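Local coordinates for glycoside hydrolase family 15, cellulose signaling associated protein envoy (Hypocrea jecorina, PDB 4WUJ) that senses blue light through a flavin-binding LOV domain and probably helps integrate light with oxidative-stress signalling in this fungus, at residues Gly16-Ile21 with Val38-Cys43; Gly58-Thr63 with Glu69-Asn74; Gln95-Ala100 with Val125-Leu130. One frame throughout, in Å; residues are numbered along the deposited sequence.

Interaction 1: Gly16-Ile21 with Val38-Cys43. With FMN (flavin mononucleotide), chain I.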
loop_
_atom_site.group_PDB
_atom_site.type_symbol
_atom_site.label_atom_id
_atom_site.label_comp_id
_atom_site.label_asym_id
_atom_site.label_seq_id
_atom_site.Cartn_x
_atom_site.Cartn_y
_atom_site.Cartn_z
ATOM N N GLY C 16 8.445 -3.225 0.836
ATOM C CA GLY C 16 9.506 -4.222 0.973
ATOM C C GLY C 16 9.202 -5.280 2.073
ATOM O O GLY C 16 9.576 -6.463 1.981
ATOM N N ILE C 17 8.544 -4.824 3.135
ATOM C CA ILE C 17 7.977 -5.702 4.159
ATOM C C ILE C 17 6.939 -6.663 3.560
ATOM O O ILE C 17 7.025 -7.874 3.753
ATOM C CB ILE C 17 7.357 -4.848 5.271
ATOM C CG1 ILE C 17 8.472 -4.361 6.197
ATOM C CG2 ILE C 17 6.278 -5.585 6.016
ATOM C CD1 ILE C 17 8.014 -3.421 7.244
ATOM N N LEU C 18 5.972 -6.126 2.830
ATOM C CA LEU C 18 4.949 -6.954 2.174
ATOM C C LEU C 18 5.539 -7.943 1.176
ATOM O O LEU C 18 5.152 -9.087 1.094
ATOM C CB LEU C 18 3.943 -6.069 1.438
ATOM C CG LEU C 18 3.083 -5.261 2.393
ATOM C CD1 LEU C 18 2.227 -4.311 1.640
ATOM C CD2 LEU C 18 2.217 -6.175 3.279
ATOM N N LEU C 19 6.488 -7.501 0.399
ATOM C CA LEU C 19 7.065 -8.396 -0.553
ATOM C C LEU C 19 7.740 -9.586 0.136
ATOM O O LEU C 19 7.594 -10.721 -0.310
ATOM C CB LEU C 19 8.047 -7.641 -1.416
ATOM C CG LEU C 19 8.448 -8.342 -2.700
ATOM C CD1 LEU C 19 7.215 -8.835 -3.476
ATOM C CD2 LEU C 19 9.302 -7.368 -3.527
ATOM N N ARG C 20 8.498 -9.344 1.204
ATOM C CA ARG C 20 9.157 -10.447 1.912
ATOM C C ARG C 20 8.102 -11.445 2.408
ATOM O O ARG C 20 8.259 -12.685 2.304
ATOM C CB ARG C 20 9.966 -9.916 3.086
ATOM C CG ARG C 20 11.462 -9.959 2.882
ATOM C CD ARG C 20 12.167 -8.886 3.708
ATOM N NE ARG C 20 11.738 -8.863 5.109
ATOM C CZ ARG C 20 11.739 -7.769 5.869
ATOM N NH1 ARG C 20 12.146 -6.600 5.365
ATOM N NH2 ARG C 20 11.338 -7.843 7.132
ATOM N N ILE C 21 7.023 -10.879 2.934
ATOM C CA ILE C 21 5.897 -11.661 3.398
ATOM C C ILE C 21 5.307 -12.510 2.292
ATOM O O ILE C 21 5.042 -13.696 2.485
ATOM C CB ILE C 21 4.809 -10.762 3.983
ATOM C CG1 ILE C 21 5.165 -10.465 5.446
ATOM C CG2 ILE C 21 3.449 -11.448 3.894
ATOM C CD1 ILE C 21 4.599 -9.160 5.976
ATOM N N VAL C 38 -5.224 -1.196 0.950
ATOM C CA VAL C 38 -5.366 -2.207 1.997
ATOM C C VAL C 38 -5.216 -1.553 3.387
ATOM O O VAL C 38 -4.410 -0.658 3.571
ATOM C CB VAL C 38 -4.339 -3.374 1.861
ATOM C CG1 VAL C 38 -2.938 -2.919 2.130
ATOM C CG2 VAL C 38 -4.667 -4.506 2.842
ATOM N N SER C 39 -6.048 -1.952 4.342
ATOM C CA SER C 39 -5.876 -1.479 5.706
ATOM C C SER C 39 -4.763 -2.292 6.389
ATOM O O SER C 39 -4.774 -3.538 6.390
ATOM C CB SER C 39 -7.170 -1.544 6.465
ATOM O OG SER C 39 -6.936 -1.537 7.849
ATOM N N LEU C 40 -3.771 -1.590 6.916
ATOM C CA LEU C 40 -2.551 -2.241 7.392
ATOM C C LEU C 40 -2.033 -1.545 8.620
ATOM O O LEU C 40 -2.038 -0.312 8.681
ATOM C CB LEU C 40 -1.469 -2.217 6.333
ATOM C CG LEU C 40 -0.123 -2.845 6.685
ATOM C CD1 LEU C 40 0.523 -3.461 5.445
ATOM C CD2 LEU C 40 0.813 -1.836 7.339
ATOM N N THR C 41 -1.636 -2.344 9.616
ATOM C CA THR C 41 -0.942 -1.830 10.782
ATOM C C THR C 41 0.375 -2.584 10.920
ATOM O O THR C 41 0.521 -3.748 10.514
ATOM C CB THR C 41 -1.780 -1.933 12.102
ATOM O OG1 THR C 41 -1.973 -3.310 12.459
ATOM C CG2 THR C 41 -3.122 -1.270 11.946
ATOM N N LEU C 42 1.346 -1.879 11.454
ATOM C CA LEU C 42 2.631 -2.440 11.780
ATOM C C LEU C 42 2.830 -2.162 13.277
ATOM O O LEU C 42 2.700 -1.003 13.743
ATOM C CB LEU C 42 3.710 -1.750 10.960
ATOM C CG LEU C 42 5.118 -2.305 10.909
ATOM C CD1 LEU C 42 5.207 -3.778 10.519
ATOM C CD2 LEU C 42 5.841 -1.438 9.879
ATOM N N CYS C 43 3.132 -3.221 14.021
ATOM C CA CYS C 43 3.275 -3.118 15.476
ATOM C C CYS C 43 4.629 -3.637 15.881
ATOM O O CYS C 43 5.088 -4.641 15.349
ATOM C CB CYS C 43 2.183 -3.902 16.178
ATOM S SG CYS C 43 0.512 -3.232 15.921
HETATM N N1 FMN I . -7.343 -6.909 17.012
HETATM C C2 FMN I . -8.544 -6.526 16.454
HETATM O O2 FMN I . -9.597 -6.703 17.064
HETATM N N3 FMN I . -8.568 -5.917 15.202
HETATM C C4 FMN I . -7.415 -5.700 14.488
HETATM O O4 FMN I . -7.482 -5.145 13.395
HETATM C C4A FMN I . -6.186 -6.085 15.043
HETATM N N5 FMN I . -4.998 -5.862 14.358
HETATM C C5A FMN I . -3.808 -6.255 14.900
HETATM C C6 FMN I . -2.654 -6.031 14.172
HETATM C C7 FMN I . -1.422 -6.384 14.696
HETATM C C7M FMN I . -0.204 -6.131 13.864
HETATM C C8 FMN I . -1.356 -6.987 15.973
HETATM C C8M FMN I . -0.018 -7.380 16.550
HETATM C C9 FMN I . -2.534 -7.227 16.693
HETATM C C9A FMN I . -3.765 -6.859 16.164
HETATM N N10 FMN I . -4.958 -7.072 16.865
HETATM C C10 FMN I . -6.161 -6.687 16.307
HETATM C "C1'" FMN I . -5.041 -7.768 18.207
HETATM C "C2'" FMN I . -4.798 -6.970 19.466
HETATM O "O2'" FMN I . -3.862 -5.954 19.189
HETATM C "C3'" FMN I . -4.355 -7.958 20.585
HETATM O "O3'" FMN I . -3.197 -8.684 20.188
HETATM C "C4'" FMN I . -5.490 -8.957 20.913
HETATM O "O4'" FMN I . -6.570 -8.233 21.464
HETATM C "C5'" FMN I . -5.053 -10.103 21.842
HETATM O "O5'" FMN I . -4.370 -9.587 22.971
HETATM P P FMN I . -5.162 -9.147 24.283
HETATM O O1P FMN I . -4.109 -8.550 25.203
HETATM O O2P FMN I . -6.233 -8.130 24.076
HETATM O O3P FMN I . -5.768 -10.357 24.913
#
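Ile-17 and Leu-18, consecutive residues of a helix, meet Leu-42 and Leu-40 of a strand, and the pairing illustrates how a helix lies on a sheet whose side chains alternate. The apolar contacts come as two methyl-to-methyl encounters. CD1 of Ile-17 meets CD2 of Leu-42 at 3.9 Å, the two side chains reaching for each other tip to tip. In the same manner CD2 of Leu-18 meets CD1 of Leu-40, again at 3.9 Å. The torsions serve this reach: the outer arm of Ile-17 is extended, with chi2 at 175°, and Leu-40 carries its CG anti to the backbone N (chi1 179°), which swings the isobutyl group out from the strand. With only end methyls touching, the backbones stay well apart, 9.9 Å between CA of Ile-17 and CA of Leu-42. No hydrogen bond joins the segments, so dispersion and the exclusion of water account for the contact.

The second kind of interaction is with the flavin. The residues that alternate with the leucines, Thr-41 and Cys-43, turn to the other surface of the strand. There OG1 of Thr-41 lies 3.3 Å from C6 of FMN. SG of Cys-43 lies 3.6 Å from the ring methyl C7M of FMN. One strand thus turns an apolar surface to the helix and a pocket wall to the chromophore.

Strand 39-44 runs between strands 52-55 and 139-144 of the antiparallel PAS sheet. Val-141 of strand 139-144 also touches Ile-17 and Leu-42, Leu-143 touches Leu-40, and Tyr-54 of strand 52-55 packs on both leucines. Helix 14-22 therefore lies across the sheet surface turned from the flavin, where Leu-18 also packs on Met-15 of the second subunit.

Interaction 2: Gly58-Thr63 with Glu69-Asn74. With FMN (flavin mononucleotide), chain I.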
loop_
_atom_site.group_PDB
_atom_site.type_symbol
_atom_site.label_atom_id
_atom_site.label_comp_id
_atom_site.label_asym_id
_atom_site.label_seq_id
_atom_site.Cartn_x
_atom_site.Cartn_y
_atom_site.Cartn_z
ATOM N N GLY C 58 -5.473 3.215 4.118
ATOM C CA GLY C 58 -6.595 2.282 4.192
ATOM C C GLY C 58 -7.076 2.018 5.634
ATOM O O GLY C 58 -8.264 1.776 5.851
ATOM N N PHE C 59 -6.176 2.047 6.628
ATOM C CA PHE C 59 -6.611 1.782 8.008
ATOM C C PHE C 59 -7.409 2.963 8.529
ATOM O O PHE C 59 -8.440 2.784 9.170
ATOM C CB PHE C 59 -5.432 1.511 8.938
ATOM C CG PHE C 59 -5.812 1.342 10.418
ATOM C CD1 PHE C 59 -6.140 0.060 10.936
ATOM C CD2 PHE C 59 -5.821 2.449 11.278
ATOM C CE1 PHE C 59 -6.460 -0.112 12.302
ATOM C CE2 PHE C 59 -6.138 2.306 12.637
ATOM C CZ PHE C 59 -6.446 1.013 13.166
ATOM N N TYR C 60 -6.935 4.173 8.270
ATOM C CA TYR C 60 -7.692 5.332 8.711
ATOM C C TYR C 60 -9.052 5.435 7.967
ATOM O O TYR C 60 -10.055 5.890 8.525
ATOM C CB TYR C 60 -6.859 6.581 8.551
ATOM C CG TYR C 60 -5.538 6.525 9.296
ATOM C CD1 TYR C 60 -5.506 6.356 10.683
ATOM C CD2 TYR C 60 -4.321 6.663 8.633
ATOM C CE1 TYR C 60 -4.306 6.317 11.387
ATOM C CE2 TYR C 60 -3.088 6.616 9.347
ATOM C CZ TYR C 60 -3.106 6.456 10.723
ATOM O OH TYR C 60 -1.943 6.395 11.450
ATOM N N GLN C 61 -9.097 4.954 6.730
ATOM C CA GLN C 61 -10.332 5.003 5.958
ATOM C C GLN C 61 -11.295 3.910 6.454
ATOM O O GLN C 61 -12.509 4.114 6.540
ATOM C CB GLN C 61 -10.046 4.823 4.448
ATOM C CG GLN C 61 -11.250 5.001 3.549
ATOM C CD GLN C 61 -11.518 6.456 3.271
ATOM O OE1 GLN C 61 -11.783 7.228 4.188
ATOM N NE2 GLN C 61 -11.410 6.852 2.004
ATOM N N LEU C 62 -10.762 2.736 6.744
ATOM C CA LEU C 62 -11.621 1.673 7.244
ATOM C C LEU C 62 -12.155 2.022 8.625
ATOM O O LEU C 62 -13.336 1.885 8.866
ATOM C CB LEU C 62 -10.913 0.328 7.274
ATOM C CG LEU C 62 -11.641 -0.725 8.113
ATOM C CD1 LEU C 62 -12.956 -1.157 7.440
ATOM C CD2 LEU C 62 -10.767 -1.899 8.346
ATOM N N THR C 63 -11.304 2.503 9.526
ATOM C CA THR C 63 -11.696 2.608 10.944
ATOM C C THR C 63 -12.255 3.972 11.319
ATOM O O THR C 63 -12.913 4.109 12.342
ATOM C CB THR C 63 -10.530 2.302 11.898
ATOM O OG1 THR C 63 -9.522 3.321 11.796
ATOM C CG2 THR C 63 -9.956 0.940 11.604
ATOM N N GLU C 69 -4.634 9.758 17.034
ATOM C CA GLU C 69 -5.570 9.029 17.880
ATOM C C GLU C 69 -5.109 7.567 18.173
ATOM O O GLU C 69 -5.408 7.040 19.241
ATOM C CB GLU C 69 -6.976 9.022 17.225
ATOM C CG GLU C 69 -7.586 10.411 16.915
ATOM C CD GLU C 69 -9.029 10.367 16.330
ATOM O OE1 GLU C 69 -9.408 9.462 15.553
ATOM O OE2 GLU C 69 -9.811 11.276 16.653
ATOM N N ILE C 70 -4.380 6.936 17.242
ATOM C CA ILE C 70 -4.079 5.506 17.325
ATOM C C ILE C 70 -2.569 5.142 17.410
ATOM O O ILE C 70 -2.183 4.097 17.932
ATOM C CB ILE C 70 -4.766 4.752 16.191
ATOM C CG1 ILE C 70 -4.230 5.182 14.827
ATOM C CG2 ILE C 70 -6.269 4.978 16.257
ATOM C CD1 ILE C 70 -3.038 4.401 14.359
ATOM N N MET C 71 -1.701 6.013 16.950
ATOM C CA MET C 71 -0.282 5.720 17.018
ATOM C C MET C 71 0.221 5.475 18.435
ATOM O O MET C 71 -0.118 6.205 19.354
ATOM C CB MET C 71 0.525 6.882 16.435
ATOM C CG MET C 71 1.766 6.425 15.700
ATOM S SD MET C 71 1.414 5.606 14.131
ATOM C CE MET C 71 2.629 6.537 13.207
ATOM N N GLY C 72 1.078 4.465 18.585
ATOM C CA GLY C 72 1.634 4.117 19.881
ATOM C C GLY C 72 0.688 3.241 20.691
ATOM O O GLY C 72 1.050 2.775 21.747
ATOM N N ARG C 73 -0.518 3.008 20.177
ATOM C CA ARG C 73 -1.521 2.245 20.907
ATOM C C ARG C 73 -1.538 0.790 20.450
ATOM O O ARG C 73 -1.127 0.446 19.332
ATOM C CB ARG C 73 -2.914 2.891 20.759
ATOM C CG ARG C 73 -2.913 4.359 21.192
ATOM C CD ARG C 73 -4.166 4.799 21.939
ATOM N NE ARG C 73 -5.410 4.373 21.312
ATOM C CZ ARG C 73 -6.614 4.851 21.639
ATOM N NH1 ARG C 73 -6.728 5.782 22.583
ATOM N NH2 ARG C 73 -7.714 4.412 21.020
ATOM N N ASN C 74 -1.992 -0.066 21.345
ATOM C CA ASN C 74 -2.267 -1.464 20.997
ATOM C C ASN C 74 -3.524 -1.500 20.170
ATOM O O ASN C 74 -4.432 -0.688 20.373
ATOM C CB ASN C 74 -2.465 -2.328 22.238
ATOM C CG ASN C 74 -2.589 -3.796 21.916
ATOM O OD1 ASN C 74 -3.631 -4.244 21.486
ATOM N ND2 ASN C 74 -1.517 -4.556 22.131
HETATM N N1 FMN I . -7.343 -6.909 17.012
HETATM C C2 FMN I . -8.544 -6.526 16.454
HETATM O O2 FMN I . -9.597 -6.703 17.064
HETATM N N3 FMN I . -8.568 -5.917 15.202
HETATM C C4 FMN I . -7.415 -5.700 14.488
HETATM O O4 FMN I . -7.482 -5.145 13.395
HETATM C C4A FMN I . -6.186 -6.085 15.043
HETATM N N5 FMN I . -4.998 -5.862 14.358
HETATM C C5A FMN I . -3.808 -6.255 14.900
HETATM C C6 FMN I . -2.654 -6.031 14.172
HETATM C C7 FMN I . -1.422 -6.384 14.696
HETATM C C7M FMN I . -0.204 -6.131 13.864
HETATM C C8 FMN I . -1.356 -6.987 15.973
HETATM C C8M FMN I . -0.018 -7.380 16.550
HETATM C C9 FMN I . -2.534 -7.227 16.693
HETATM C C9A FMN I . -3.765 -6.859 16.164
HETATM N N10 FMN I . -4.958 -7.072 16.865
HETATM C C10 FMN I . -6.161 -6.687 16.307
HETATM C "C1'" FMN I . -5.041 -7.768 18.207
HETATM C "C2'" FMN I . -4.798 -6.970 19.466
HETATM O "O2'" FMN I . -3.862 -5.954 19.189
HETATM C "C3'" FMN I . -4.355 -7.958 20.585
HETATM O "O3'" FMN I . -3.197 -8.684 20.188
HETATM C "C4'" FMN I . -5.490 -8.957 20.913
HETATM O "O4'" FMN I . -6.570 -8.233 21.464
HETATM C "C5'" FMN I . -5.053 -10.103 21.842
HETATM O "O5'" FMN I . -4.370 -9.587 22.971
HETATM P P FMN I . -5.162 -9.147 24.283
HETATM O O1P FMN I . -4.109 -8.550 25.203
HETATM O O2P FMN I . -6.233 -8.130 24.076
HETATM O O3P FMN I . -5.768 -10.357 24.913
#
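Ile-70 packs against two aromatic rings on the preceding helix, Tyr-60 and Phe-59. Its CG1 sits between the backbone N and the carbonyl carbon (chi1 64°) and comes to the edge of the tyrosine ring, near its plane, 3.6 Å from CE1 of Tyr-60. CG of Tyr-60 lies anti to the carbonyl carbon (chi1 -57°), bringing the ring's end nearer Ile-70 than its first bond points, and the two side chains cross obliquely. Further out, CD1 of Ile-70 lies 3.7 Å from OH of Tyr-60, along the phenol edge. Phe-59 takes the same methylene more loosely, CE2 being 4.1 Å from CG1 of Ile-70. A phenylalanine in place of Tyr-60 would keep the ring but would probably lose the packing of the hydroxyl on the end methyl of Ile-70 and leave that methyl freer to shift.

One face of the Phe-59 ring carries the CG2 methyl of Thr-63, while OG1 of Thr-63 donates to O of Phe-59 at 2.9 Å. That carbonyl also receives N of Thr-63, from the opposite face.

Beyond the helix a type II turn runs from Ile-70 to Arg-73, with Gly-72 at positive phi. It delivers Asn-74, whose OD1 accepts from O2' of FMN at 2.9 Å. Gly-72 to Asn-74 open the GRNCRFLQ signature typical of LOV domains, a flavin-binding branch of the PAS fold.

Interaction 3: Gln95-Ala100 with Val125-Leu130. With FMN (flavin mononucleotide), chain I; SO4 (sulfate ion), chain J.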
loop_
_atom_site.group_PDB
_atom_site.type_symbol
_atom_site.label_atom_id
_atom_site.label_comp_id
_atom_site.label_asym_id
_atom_site.label_seq_id
_atom_site.Cartn_x
_atom_site.Cartn_y
_atom_site.Cartn_z
ATOM N N GLN C 95 -8.210 -14.607 21.765
ATOM C CA GLN C 95 -7.180 -15.541 22.270
ATOM C C GLN C 95 -6.318 -16.108 21.158
ATOM O O GLN C 95 -5.094 -16.288 21.317
ATOM C CB GLN C 95 -7.737 -16.816 22.947
ATOM C CG GLN C 95 -8.946 -16.725 23.806
ATOM C CD GLN C 95 -9.318 -18.122 24.368
ATOM O OE1 GLN C 95 -8.467 -18.826 24.947
ATOM N NE2 GLN C 95 -10.577 -18.533 24.158
ATOM N N GLU C 96 -6.981 -16.500 20.072
ATOM C CA GLU C 96 -6.261 -17.024 18.909
ATOM C C GLU C 96 -5.226 -15.963 18.468
ATOM O O GLU C 96 -4.056 -16.281 18.284
ATOM C CB GLU C 96 -7.237 -17.371 17.779
ATOM C CG GLU C 96 -6.831 -18.604 16.959
ATOM C CD GLU C 96 -7.638 -18.776 15.650
ATOM O OE1 GLU C 96 -8.821 -18.349 15.571
ATOM O OE2 GLU C 96 -7.061 -19.330 14.689
ATOM N N MET C 97 -5.644 -14.703 18.346
ATOM C CA MET C 97 -4.688 -13.663 17.954
ATOM C C MET C 97 -3.567 -13.577 19.015
ATOM O O MET C 97 -2.384 -13.609 18.690
ATOM C CB MET C 97 -5.391 -12.322 17.800
ATOM C CG MET C 97 -6.143 -12.179 16.470
ATOM S SD MET C 97 -6.863 -10.552 16.173
ATOM C CE MET C 97 -7.974 -10.345 17.541
ATOM N N ARG C 98 -3.971 -13.576 20.291
ATOM C CA ARG C 98 -3.045 -13.432 21.399
ATOM C C ARG C 98 -1.978 -14.502 21.378
ATOM O O ARG C 98 -0.772 -14.218 21.560
ATOM C CB ARG C 98 -3.798 -13.467 22.725
ATOM C CG ARG C 98 -2.899 -13.233 23.900
ATOM C CD ARG C 98 -3.643 -12.952 25.187
ATOM N NE ARG C 98 -4.462 -14.089 25.561
ATOM C CZ ARG C 98 -5.788 -14.084 25.614
ATOM N NH1 ARG C 98 -6.482 -12.980 25.366
ATOM N NH2 ARG C 98 -6.423 -15.192 25.952
ATOM N N ARG C 99 -2.429 -15.724 21.107
ATOM C CA ARG C 99 -1.587 -16.902 21.216
ATOM C C ARG C 99 -0.724 -16.979 19.986
ATOM O O ARG C 99 0.460 -17.317 20.038
ATOM C CB ARG C 99 -2.445 -18.164 21.362
ATOM C CG ARG C 99 -2.628 -18.639 22.827
ATOM C CD ARG C 99 -4.108 -18.873 23.199
ATOM N NE ARG C 99 -4.271 -19.508 24.502
ATOM C CZ ARG C 99 -5.382 -20.125 24.913
ATOM N NH1 ARG C 99 -6.457 -20.214 24.124
ATOM N NH2 ARG C 99 -5.413 -20.670 26.131
ATOM N N ALA C 100 -1.294 -16.592 18.868
ATOM C CA ALA C 100 -0.530 -16.612 17.627
ATOM C C ALA C 100 0.602 -15.590 17.691
ATOM O O ALA C 100 1.774 -15.899 17.402
ATOM C CB ALA C 100 -1.439 -16.335 16.494
ATOM N N VAL C 125 -9.037 -10.080 9.924
ATOM C CA VAL C 125 -7.711 -9.683 10.370
ATOM C C VAL C 125 -6.760 -10.804 10.166
ATOM O O VAL C 125 -7.009 -11.945 10.577
ATOM C CB VAL C 125 -7.705 -9.342 11.874
ATOM C CG1 VAL C 125 -6.330 -8.940 12.303
ATOM C CG2 VAL C 125 -8.711 -8.223 12.196
ATOM N N THR C 126 -5.645 -10.489 9.552
ATOM C CA THR C 126 -4.543 -11.442 9.406
ATOM C C THR C 126 -3.304 -10.838 10.038
ATOM O O THR C 126 -2.958 -9.701 9.732
ATOM C CB THR C 126 -4.161 -11.659 7.925
ATOM O OG1 THR C 126 -5.297 -12.089 7.192
ATOM C CG2 THR C 126 -3.039 -12.680 7.800
ATOM N N ILE C 127 -2.591 -11.609 10.848
ATOM C CA ILE C 127 -1.403 -11.116 11.487
ATOM C C ILE C 127 -0.246 -11.976 11.094
ATOM O O ILE C 127 -0.286 -13.200 11.220
ATOM C CB ILE C 127 -1.611 -11.063 13.030
ATOM C CG1 ILE C 127 -2.859 -10.231 13.313
ATOM C CG2 ILE C 127 -0.377 -10.485 13.713
ATOM C CD1 ILE C 127 -3.368 -10.218 14.704
ATOM N N LEU C 128 0.790 -11.338 10.586
ATOM C CA LEU C 128 1.990 -12.033 10.183
ATOM C C LEU C 128 3.218 -11.541 10.960
ATOM O O LEU C 128 3.339 -10.365 11.260
ATOM C CB LEU C 128 2.192 -11.847 8.674
ATOM C CG LEU C 128 0.966 -12.285 7.856
ATOM C CD1 LEU C 128 0.031 -11.138 7.511
ATOM C CD2 LEU C 128 1.420 -12.958 6.610
ATOM N N PRO C 129 4.138 -12.455 11.281
ATOM C CA PRO C 129 5.422 -12.155 11.916
ATOM C C PRO C 129 6.484 -11.665 10.942
ATOM O O PRO C 129 6.535 -12.136 9.809
ATOM C CB PRO C 129 5.860 -13.523 12.435
ATOM C CG PRO C 129 5.308 -14.486 11.372
ATOM C CD PRO C 129 3.935 -13.905 11.112
ATOM N N LEU C 130 7.336 -10.747 11.396
ATOM C CA LEU C 130 8.556 -10.392 10.679
ATOM C C LEU C 130 9.782 -10.988 11.368
ATOM O O LEU C 130 9.670 -11.600 12.430
ATOM C CB LEU C 130 8.723 -8.870 10.633
ATOM C CG LEU C 130 8.252 -8.205 9.354
ATOM C CD1 LEU C 130 6.800 -8.622 9.062
ATOM C CD2 LEU C 130 8.418 -6.671 9.442
HETATM N N1 FMN I . -7.343 -6.909 17.012
HETATM C C2 FMN I . -8.544 -6.526 16.454
HETATM O O2 FMN I . -9.597 -6.703 17.064
HETATM N N3 FMN I . -8.568 -5.917 15.202
HETATM C C4 FMN I . -7.415 -5.700 14.488
HETATM O O4 FMN I . -7.482 -5.145 13.395
HETATM C C4A FMN I . -6.186 -6.085 15.043
HETATM N N5 FMN I . -4.998 -5.862 14.358
HETATM C C5A FMN I . -3.808 -6.255 14.900
HETATM C C6 FMN I . -2.654 -6.031 14.172
HETATM C C7 FMN I . -1.422 -6.384 14.696
HETATM C C7M FMN I . -0.204 -6.131 13.864
HETATM C C8 FMN I . -1.356 -6.987 15.973
HETATM C C8M FMN I . -0.018 -7.380 16.550
HETATM C C9 FMN I . -2.534 -7.227 16.693
HETATM C C9A FMN I . -3.765 -6.859 16.164
HETATM N N10 FMN I . -4.958 -7.072 16.865
HETATM C C10 FMN I . -6.161 -6.687 16.307
HETATM C "C1'" FMN I . -5.041 -7.768 18.207
HETATM C "C2'" FMN I . -4.798 -6.970 19.466
HETATM O "O2'" FMN I . -3.862 -5.954 19.189
HETATM C "C3'" FMN I . -4.355 -7.958 20.585
HETATM O "O3'" FMN I . -3.197 -8.684 20.188
HETATM C "C4'" FMN I . -5.490 -8.957 20.913
HETATM O "O4'" FMN I . -6.570 -8.233 21.464
HETATM C "C5'" FMN I . -5.053 -10.103 21.842
HETATM O "O5'" FMN I . -4.370 -9.587 22.971
HETATM P P FMN I . -5.162 -9.147 24.283
HETATM O O1P FMN I . -4.109 -8.550 25.203
HETATM O O2P FMN I . -6.233 -8.130 24.076
HETATM O O3P FMN I . -5.768 -10.357 24.913
HETATM S S SO4 J . -3.969 -17.267 27.586
HETATM O O1 SO4 J . -5.389 -17.597 27.505
HETATM O O2 SO4 J . -3.810 -15.855 27.928
HETATM O O3 SO4 J . -3.241 -17.686 26.392
HETATM O O4 SO4 J . -3.370 -17.991 28.683
#
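Met-97 bends at its last torsion (chi3 -60°) while Ile-127 stretches its CG1 arm straight (chi2 171°), and these two shapes bring a helix and a strand of the LOV domain, a PAS fold, together against one face of the flavin. The side chains cross at about a right angle. Sulfur SD of Met-97 rests 3.8 Å from CD1 of Ile-127, and Val-125 adds a looser touch, its CG1 4.2 Å from the same SD. The contact is buried and apolar throughout.

Their shared task is to line one face of the isoalloxazine. The bend turns CE of Met-97 to 3.5 Å from N1 of FMN. The CD1 methyl of Ile-127 lies 3.7 Å from C9A of FMN, where the benzenoid and central rings fuse, and CG2 of Val-125 approaches O4 of FMN at 3.5 Å. Three unlike side chains thus make one hydrophobic wall that spans the flavin from its pyrimidine end to its benzenoid ring. Ile-111 and Val-107 of strand 107-114 pack on Met-97 and Ile-127 respectively.

Polar work belongs to the neighbouring position on the helix. Arg-98 points its first bond away from the strand and meets the phosphate end of FMN. The FMN phosphate and the sulfate, which probably came from the crystallisation liquor, would probably both help to balance its charge. NH2 donates to O1 of the sulfate and NE, weakly, to its O2. Arg-99 adds a further weak bond from NE to sulfate O3, while O1 of the sulfate sits over one face of its guanidinium. Arg-98's own bond to the flavin is shorter than its two to the sulfate and fairly straight: NH1 of Arg-98 donates a hydrogen bond to O3P of FMN at 2.8 Å, with an N-H...O angle of 158°.

In the fold
The three contacts follow one another along the chain, each closing before the next opens, yet they converge on one flavin. Interactions 1 and 2 lie about 14 Å apart between centres and touch where Thr-41 and Ser-39 pack on Phe-59. Interactions 1 and 3 are likewise about 14 Å apart between centres and meet through Ile-17 and Ile-21 on Leu-130 and Leu-128, both using the same five-stranded antiparallel sheet. Interactions 2 and 3 lie on opposite sides of the chain's centre, about 18 Å between centres, without touching. Interactions 1 and 3 also reach the second subunit, through helix 14-22 and through Thr-126 of strand 120-129, so flavin pocket and subunit contact lie close together in the fold.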